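Local coordinates for hydrolase, HAD superfamily, subfamily III A (Legionella pneumophila, PDB 3N1U) that probably hydrolyses 3-deoxy-D-manno-octulosonate 8-phosphate to 3-deoxy-D-manno-octulosonate and inorganic phosphate, as a magnesium-dependent phosphatase of the KdsC family, at the interface of chains A and B. Numbering follows the deposited sequence. Chains: chain A/B, Hydrolase, HAD superfamily, subfamily III A.

The interface of chains A and B. Residues chain A 47-49, 79; chain B 27-28, 33-35.
The imidazole of A:His48 turns one face to the carbonyl of B:Gly33, whose O sits 3.9 Å above the ring plane and over its centre; from the same side, tilted from the plane, CD2 of B:Leu34 approaches the ring's CD2 at 4.0 Å, the two side chains crossing at about a right angle. CG of A:His48 is anti to the backbone N (chi1 -166°), and in this rotamer the ring faces B:Gly33 with NE2 near its CA. The phenyl ring of A:Phe47 has a partner from its own chain on one face: CG of A:Arg79 lies 3.6 Å above the ring plane, over its centre, while ring atom CD2 comes near O of B:Leu35. A:Arg79 bends at chi2 (66°), and its guanidinium NH1 reaches the methyl CD1 of B:Leu35 at 3.4 Å, a van der Waals contact in which the two side chains cross at about a right angle.

Backbone pairing is antiparallel, with A:Phe47 opposite B:Leu35 and A:His48 opposite B:Leu34. The amide N of B:Leu35 donates to O of A:Phe47 at 2.7 Å, within the carbonyl plane, and N of A:Phe47 returns a bond to O of B:Leu35 at 3.0 Å. A third bond, 2.9 Å from N of A:Val49 to O of B:Gly33, ties the first residue of helix 49-60 to the partner. That carbonyl therefore accepts a backbone N-H while also facing the imidazole.

A:Val49 inserts its two methyls differently: CG1 packs tightly on CD2 of B:Leu35 at 3.5 Å and also touches CB of B:Asp27, whereas CG2 lies against B:Gly33.

Strand 43-48 of chain A thus pairs with strand 34-38 of chain B, joining strands of two subunits of the homotetramer; in the KdsC family these strands form a beta-hairpin used in tetramer assembly. B:Asp27 is a calcium ligand and the second Asp of the HAD DxD motif, which typically binds metal through its backbone carbonyl while its side chain serves as general acid/base. Its contact with A:Val49 places the start of the neighbour's helix 49-60 beside the active site, which suggests that assembly helps shape that site.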
loop_
_atom_site.group_PDB
_atom_site.type_symbol
_atom_site.label_atom_id
_atom_site.label_comp_id
_atom_site.label_asym_id
_atom_site.label_seq_id
_atom_site.Cartn_x
_atom_site.Cartn_y
_atom_site.Cartn_z
ATOM N N PHE A 47 -6.327 6.753 -7.169
ATOM C CA PHE A 47 -5.695 8.052 -7.471
ATOM C C PHE A 47 -5.435 8.788 -6.157
ATOM O O PHE A 47 -6.043 8.449 -5.159
ATOM C CB PHE A 47 -6.654 8.882 -8.332
ATOM C CG PHE A 47 -6.989 8.227 -9.649
ATOM C CD1 PHE A 47 -6.119 8.374 -10.745
ATOM C CD2 PHE A 47 -8.151 7.471 -9.794
ATOM C CE1 PHE A 47 -6.357 7.732 -11.992
ATOM C CE2 PHE A 47 -8.428 6.827 -11.021
ATOM C CZ PHE A 47 -7.552 6.974 -12.148
ATOM N N HIS A 48 -4.586 9.816 -6.140
ATOM C CA HIS A 48 -4.238 10.427 -4.882
ATOM C C HIS A 48 -4.811 11.856 -4.845
ATOM O O HIS A 48 -4.685 12.618 -5.805
ATOM C CB HIS A 48 -2.702 10.459 -4.728
ATOM C CG HIS A 48 -2.280 10.760 -3.321
ATOM N ND1 HIS A 48 -2.386 12.038 -2.752
ATOM C CD2 HIS A 48 -1.800 9.950 -2.356
ATOM C CE1 HIS A 48 -1.993 11.976 -1.489
ATOM N NE2 HIS A 48 -1.637 10.719 -1.220
ATOM N N VAL A 49 -5.443 12.202 -3.749
ATOM C CA VAL A 49 -6.047 13.539 -3.626
ATOM C C VAL A 49 -5.075 14.695 -3.760
ATOM O O VAL A 49 -5.470 15.783 -4.165
ATOM C CB VAL A 49 -6.797 13.692 -2.295
ATOM C CG1 VAL A 49 -8.085 12.828 -2.365
ATOM C CG2 VAL A 49 -5.871 13.422 -1.075
ATOM N N ARG A 79 -12.610 9.453 -13.531
ATOM C CA ARG A 79 -11.620 10.342 -12.900
ATOM C C ARG A 79 -11.425 11.671 -13.638
ATOM O O ARG A 79 -11.313 12.735 -13.016
ATOM C CB ARG A 79 -10.277 9.625 -12.708
ATOM C CG ARG A 79 -9.215 10.479 -11.964
ATOM C CD ARG A 79 -9.620 10.752 -10.482
ATOM N NE ARG A 79 -8.544 11.386 -9.704
ATOM C CZ ARG A 79 -8.776 12.188 -8.653
ATOM N NH1 ARG A 79 -10.042 12.467 -8.272
ATOM N NH2 ARG A 79 -7.767 12.743 -8.013
ATOM N N ASP B 27 -9.556 12.965 3.658
ATOM C CA ASP B 27 -8.706 12.341 2.661
ATOM C C ASP B 27 -7.262 12.765 2.851
ATOM O O ASP B 27 -7.003 13.971 2.822
ATOM C CB ASP B 27 -9.152 12.807 1.276
ATOM C CG ASP B 27 -10.518 12.271 0.904
ATOM O OD1 ASP B 27 -10.628 11.060 0.589
ATOM O OD2 ASP B 27 -11.473 13.041 0.919
ATOM N N GLY B 28 -6.345 11.808 3.029
ATOM C CA GLY B 28 -4.912 12.148 3.253
ATOM C C GLY B 28 -4.531 12.195 4.742
ATOM O O GLY B 28 -3.316 12.249 5.110
ATOM N N GLY B 33 -4.984 8.929 1.471
ATOM C CA GLY B 33 -5.017 9.881 0.336
ATOM C C GLY B 33 -5.590 9.295 -0.939
ATOM O O GLY B 33 -5.812 10.010 -1.894
ATOM N N LEU B 34 -5.787 7.961 -0.988
ATOM C CA LEU B 34 -6.197 7.351 -2.253
ATOM C C LEU B 34 -7.690 7.397 -2.382
ATOM O O LEU B 34 -8.423 7.226 -1.407
ATOM C CB LEU B 34 -5.716 5.861 -2.298
ATOM C CG LEU B 34 -4.176 5.743 -2.367
ATOM C CD1 LEU B 34 -3.810 4.201 -2.470
ATOM C CD2 LEU B 34 -3.531 6.536 -3.632
ATOM N N LEU B 35 -8.126 7.543 -3.615
ATOM C CA LEU B 35 -9.513 7.442 -4.018
ATOM C C LEU B 35 -9.616 6.265 -4.930
ATOM O O LEU B 35 -9.050 6.258 -6.066
ATOM C CB LEU B 35 -9.892 8.717 -4.773
ATOM C CG LEU B 35 -9.540 10.038 -4.100
ATOM C CD1 LEU B 35 -9.832 11.165 -5.170
ATOM C CD2 LEU B 35 -10.368 10.252 -2.795
#